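Succinate-semialdehyde dehydrogenase (PDB 4ITA) probably oxidises succinic semialdehyde to succinate, as an enzyme of the aldehyde dehydrogenase family, and binds NADPH. Local coordinates at residues 393-397 / 398-402; 371-374 / 375-379. All blocks are in the same frame, centred on the assembly; numbering follows the deposited sequence.

Overall arrangement
Interactions 1 and 2 are two strand-to-helix turns in series along the chain, with centres 13 Å apart. Interaction 2 carries strand 366-372 into helix 375-383; strand 390-394 follows, and interaction 1 leads from it into helix 398-407. Both strands belong to one mixed seven-stranded sheet, where they run parallel with strands 267-273 and 235-239 between them. In each turn an aspartate, Asp374 or Asp397, caps the first turn of the new helix. The two turns touch where Glu400 CG packs 4.2 Å from Leu375 CD2. They therefore form neighbouring corners of one alpha/beta sheet, probably that of the catalytic domain, their centres about 27 Å (interaction 1) and 29 Å (interaction 2) from the centre of the chain.

Interaction 1: 393-397 / 398-402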
loop_
_atom_site.group_PDB
_atom_site.type_symbol
_atom_site.label_atom_id
_atom_site.label_comp_id
_atom_site.label_asym_id
_atom_site.label_seq_id
_atom_site.Cartn_x
_atom_site.Cartn_y
_atom_site.Cartn_z
ATOM N N ALA A 393 -11.037 24.806 -6.366
ATOM C CA ALA A 393 -11.726 25.467 -7.476
ATOM C C ALA A 393 -12.902 26.288 -6.973
ATOM O O ALA A 393 -13.625 25.868 -6.066
ATOM C CB ALA A 393 -12.178 24.451 -8.525
ATOM N N TRP A 394 -13.069 27.463 -7.573
ATOM C CA TRP A 394 -14.026 28.463 -7.111
ATOM C C TRP A 394 -15.031 28.763 -8.210
ATOM O O TRP A 394 -14.684 29.299 -9.260
ATOM C CB TRP A 394 -13.292 29.722 -6.646
ATOM C CG TRP A 394 -12.441 29.417 -5.461
ATOM C CD1 TRP A 394 -11.305 28.657 -5.443
ATOM C CD2 TRP A 394 -12.683 29.811 -4.109
ATOM N NE1 TRP A 394 -10.827 28.559 -4.162
ATOM C CE2 TRP A 394 -11.647 29.263 -3.324
ATOM C CE3 TRP A 394 -13.669 30.584 -3.488
ATOM C CZ2 TRP A 394 -11.570 29.466 -1.942
ATOM C CZ3 TRP A 394 -13.594 30.780 -2.118
ATOM C CH2 TRP A 394 -12.551 30.227 -1.361
ATOM N N THR A 395 -16.272 28.370 -7.959
ATOM C CA THR A 395 -17.352 28.525 -8.918
ATOM C C THR A 395 -18.643 28.197 -8.205
ATOM O O THR A 395 -18.669 27.368 -7.294
ATOM C CB THR A 395 -17.193 27.583 -10.134
ATOM O OG1 THR A 395 -18.413 27.585 -10.888
ATOM C CG2 THR A 395 -16.882 26.155 -9.687
ATOM N N ASN A 396 -19.719 28.852 -8.621
ATOM C CA ASN A 396 -21.029 28.575 -8.064
ATOM C C ASN A 396 -21.989 27.995 -9.090
ATOM O O ASN A 396 -23.200 27.952 -8.871
ATOM C CB ASN A 396 -21.581 29.818 -7.381
ATOM C CG ASN A 396 -20.843 30.118 -6.102
ATOM O OD1 ASN A 396 -20.963 29.377 -5.128
ATOM N ND2 ASN A 396 -20.035 31.170 -6.107
ATOM N N ASP A 397 -21.427 27.536 -10.202
ATOM C CA ASP A 397 -22.180 26.802 -11.212
ATOM C C ASP A 397 -22.096 25.314 -10.887
ATOM O O ASP A 397 -21.009 24.746 -10.888
ATOM C CB ASP A 397 -21.600 27.059 -12.604
ATOM C CG ASP A 397 -22.379 26.352 -13.694
ATOM O OD1 ASP A 397 -23.455 26.861 -14.070
ATOM O OD2 ASP A 397 -21.933 25.288 -14.173
ATOM N N PRO A 398 -23.242 24.669 -10.611
ATOM C CA PRO A 398 -23.202 23.260 -10.198
ATOM C C PRO A 398 -22.533 22.340 -11.220
ATOM O O PRO A 398 -21.802 21.429 -10.823
ATOM C CB PRO A 398 -24.684 22.903 -10.027
ATOM C CG PRO A 398 -25.347 24.221 -9.743
ATOM C CD PRO A 398 -24.610 25.214 -10.589
ATOM N N ALA A 399 -22.755 22.580 -12.509
ATOM C CA ALA A 399 -22.155 21.740 -13.540
ATOM C C ALA A 399 -20.630 21.872 -13.559
ATOM O O ALA A 399 -19.914 20.876 -13.706
ATOM C CB ALA A 399 -22.742 22.062 -14.899
ATOM N N GLU A 400 -20.136 23.098 -13.412
ATOM C CA GLU A 400 -18.698 23.312 -13.297
ATOM C C GLU A 400 -18.145 22.636 -12.045
ATOM O O GLU A 400 -17.097 21.999 -12.100
ATOM C CB GLU A 400 -18.354 24.806 -13.282
ATOM C CG GLU A 400 -18.667 25.516 -14.582
ATOM C CD GLU A 400 -18.211 26.965 -14.596
ATOM O OE1 GLU A 400 -17.995 27.550 -13.508
ATOM O OE2 GLU A 400 -18.063 27.521 -15.707
ATOM N N GLN A 401 -18.843 22.784 -10.921
ATOM C CA GLN A 401 -18.404 22.159 -9.671
ATOM C C GLN A 401 -18.208 20.660 -9.852
ATOM O O GLN A 401 -17.189 20.103 -9.439
ATOM C CB GLN A 401 -19.405 22.418 -8.543
ATOM C CG GLN A 401 -19.532 23.873 -8.156
ATOM C CD GLN A 401 -20.613 24.109 -7.126
ATOM O OE1 GLN A 401 -21.538 23.301 -6.980
ATOM N NE2 GLN A 401 -20.520 25.230 -6.420
ATOM N N GLN A 402 -19.178 20.012 -10.486
ATOM C CA GLN A 402 -19.094 18.569 -10.685
ATOM C C GLN A 402 -17.954 18.172 -11.615
ATOM O O GLN A 402 -17.260 17.185 -11.364
ATOM C CB GLN A 402 -20.434 18.003 -11.156
ATOM C CG GLN A 402 -21.509 18.025 -10.064
ATOM C CD GLN A 402 -21.060 17.341 -8.771
ATOM O OE1 GLN A 402 -20.622 16.190 -8.787
ATOM N NE2 GLN A 402 -21.170 18.051 -7.648
HETATM O O HOH W 1 -22.123 26.831 -4.578
HETATM O O HOH W 2 -25.083 24.250 -13.829
#
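Thr395 OG1 donates to Glu400 OE1 over 2.7 Å, meeting the carboxylate oxygen on its anti lone pair. The same hydroxyl accepts from Asp397 N at 3.1 Å, which makes an ST turn, and is also hydrogen-bonded to Ser242 OG, so three bonds grip it. A chi1 of 168° turns OG1 away from the threonine's own nitrogen and lays it beside the carbonyl carbon, facing the start of the helix. Asp397 is the N-cap: with CG opposite the backbone N (chi1 -178°), its OD2 accepts from Glu400 N at 2.9 Å, again on the anti side and slightly out of the carboxylate plane. Asp397 O takes Gln401 N in a bond of 2.9 Å. Gln401 reaches back along an extended chain to give NE2 to Thr395 O at 3.0 Å, tilted from the carbonyl plane, while a water joins the same NE2 to Asn396 OD1. A second water donates weakly to Asp397 OD1 and accepts from Ala399 N. Asp397 OD2 and Glu400 OE1 stand 4.6 Å apart, two like charges whose repulsion is probably softened by the helix N-terminus and the threonine hydroxyl. Apolar packing is slight: the methyl CG2 of Thr395 lies 3.8 Å from Gln401 CG, the two side chains passing at a slant. The turn links strand to helix in the beta-alpha-beta unit of strand 390-394, helix 398-407 and strand 412-415. Asn416, just beyond the last of these strands, accepts from Thr395 N through OD1; Phe404 of the helix lies against Thr395, and Gln401 packs on Ile415 and on Leu455 of the second subunit.

Interaction 2: 371-374 / 375-379; sequences TVKD and LDQAI. With EDO (1,2-ethanediol), chain L.
Val372 ends a strand and, after two loop residues, Lys373 and Asp374, the chain enters a helix whose first turn is closed by Ala378 N donating to Asp374 O at 3.0 Å. Asp374 is the N-cap of this strand-to-helix turn, part of the crossover from strand 366-372 through helix 375-383 to strand 390-394 of the same parallel region. Its OD1 accepts from Gln377 N at 3.0 Å, nearly along the C-O axis; a chi1 of 58° sets the carboxylate between the backbone N and the carbonyl carbon, pointing OD1 at the NH of Gln377. Gln377 returns a bond across the turn. Extended beyond CG, it lays its amide along Val372 and brings OE1 within 2.7 Å of Lys373 N, which sits above the carbonyl plane and not on a lone pair. The amide is held almost perpendicular to the Asp374 carboxylate, the planes 86° apart. The side chains of Val372 and Gln377 run alongside one another, pointing opposite ways, CB of the valine 3.7 Å from CD of the glutamine, and Val372 CG2 meets Ala378 CB at 3.9 Å on the buried side. With an alanine at Gln377, Lys373 N would probably lose this acceptor and a gap would open beside Val372. Leu375 and Ala378 pack on Phe240, and Leu375 also on Phe404 of helix 398-407. Asp376 forms a salt bridge through OD1 with Arg403 of that helix. A 1,2-ethanediol, probably carried over from the crystallisation solution, spans the two acidic side chains: its O1 donates to Asp374 OD2 at 2.6 Å and its O2 to Asp376 OD2 at 2.7 Å.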
loop_
_atom_site.group_PDB
_atom_site.type_symbol
_atom_site.label_atom_id
_atom_site.label_comp_id
_atom_site.label_asym_id
_atom_site.label_seq_id
_atom_site.Cartn_x
_atom_site.Cartn_y
_atom_site.Cartn_z
ATOM N N THR A 371 -3.733 32.468 -16.985
ATOM C CA THR A 371 -5.079 32.804 -17.437
ATOM C C THR A 371 -5.579 31.738 -18.408
ATOM O O THR A 371 -4.817 31.251 -19.251
ATOM C CB THR A 371 -5.122 34.194 -18.100
ATOM O OG1 THR A 371 -4.690 35.188 -17.160
ATOM C CG2 THR A 371 -6.523 34.543 -18.558
ATOM N N VAL A 372 -6.849 31.362 -18.273
ATOM C CA VAL A 372 -7.463 30.376 -19.161
ATOM C C VAL A 372 -8.802 30.887 -19.694
ATOM O O VAL A 372 -9.386 31.814 -19.136
ATOM C CB VAL A 372 -7.631 28.997 -18.476
ATOM C CG1 VAL A 372 -6.272 28.411 -18.112
ATOM C CG2 VAL A 372 -8.494 29.116 -17.242
ATOM N N LYS A 373 -9.282 30.268 -20.771
ATOM C CA LYS A 373 -10.460 30.761 -21.480
ATOM C C LYS A 373 -11.744 30.001 -21.181
ATOM O O LYS A 373 -12.841 30.515 -21.405
ATOM C CB LYS A 373 -10.228 30.724 -22.991
ATOM C CG LYS A 373 -9.297 31.789 -23.517
ATOM C CD LYS A 373 -9.157 31.655 -25.022
ATOM C CE LYS A 373 -8.041 32.538 -25.555
ATOM N NZ LYS A 373 -8.272 33.969 -25.225
ATOM N N ASP A 374 -11.615 28.766 -20.711
ATOM C CA ASP A 374 -12.786 27.940 -20.452
ATOM C C ASP A 374 -12.460 26.792 -19.511
ATOM O O ASP A 374 -11.307 26.612 -19.101
ATOM C CB ASP A 374 -13.422 27.427 -21.766
ATOM C CG ASP A 374 -12.465 26.620 -22.631
ATOM O OD1 ASP A 374 -11.536 25.975 -22.106
ATOM O OD2 ASP A 374 -12.660 26.606 -23.865
ATOM N N LEU A 375 -13.484 26.016 -19.196
ATOM C CA LEU A 375 -13.378 24.907 -18.262
ATOM C C LEU A 375 -12.385 23.821 -18.702
ATOM O O LEU A 375 -11.570 23.359 -17.897
ATOM C CB LEU A 375 -14.773 24.318 -18.052
ATOM C CG LEU A 375 -14.922 23.210 -17.021
ATOM C CD1 LEU A 375 -14.399 23.672 -15.689
ATOM C CD2 LEU A 375 -16.381 22.825 -16.904
ATOM N N ASP A 376 -12.438 23.415 -19.968
ATOM C CA ASP A 376 -11.533 22.379 -20.458
ATOM C C ASP A 376 -10.080 22.817 -20.303
ATOM O O ASP A 376 -9.223 22.036 -19.891
ATOM C CB ASP A 376 -11.815 22.019 -21.921
ATOM C CG ASP A 376 -13.053 21.153 -22.095
ATOM O OD1 ASP A 376 -13.671 20.775 -21.093
ATOM O OD2 ASP A 376 -13.401 20.844 -23.257
ATOM N N GLN A 377 -9.801 24.074 -20.624
ATOM C CA GLN A 377 -8.437 24.587 -20.538
ATOM C C GLN A 377 -7.981 24.662 -19.081
ATOM O O GLN A 377 -6.836 24.369 -18.763
ATOM C CB GLN A 377 -8.350 25.964 -21.198
ATOM C CG GLN A 377 -6.940 26.505 -21.349
ATOM C CD GLN A 377 -6.922 27.927 -21.897
ATOM O OE1 GLN A 377 -7.949 28.445 -22.338
ATOM N NE2 GLN A 377 -5.756 28.562 -21.863
ATOM N N ALA A 378 -8.892 25.041 -18.197
ATOM C CA ALA A 378 -8.577 25.115 -16.768
ATOM C C ALA A 378 -8.187 23.749 -16.208
ATOM O O ALA A 378 -7.202 23.620 -15.480
ATOM C CB ALA A 378 -9.749 25.669 -16.003
ATOM N N ILE A 379 -8.962 22.729 -16.548
ATOM C CA ILE A 379 -8.695 21.381 -16.068
ATOM C C ILE A 379 -7.394 20.831 -16.656
ATOM O O ILE A 379 -6.571 20.251 -15.943
ATOM C CB ILE A 379 -9.903 20.464 -16.356
ATOM C CG1 ILE A 379 -11.086 20.910 -15.491
ATOM C CG2 ILE A 379 -9.549 19.000 -16.101
ATOM C CD1 ILE A 379 -12.427 20.329 -15.897
HETATM C C1 EDO L . -13.711 24.005 -25.940
HETATM O O1 EDO L . -13.116 24.142 -24.644
HETATM C C2 EDO L . -14.117 22.553 -26.129
HETATM O O2 EDO L . -13.019 21.707 -25.761
#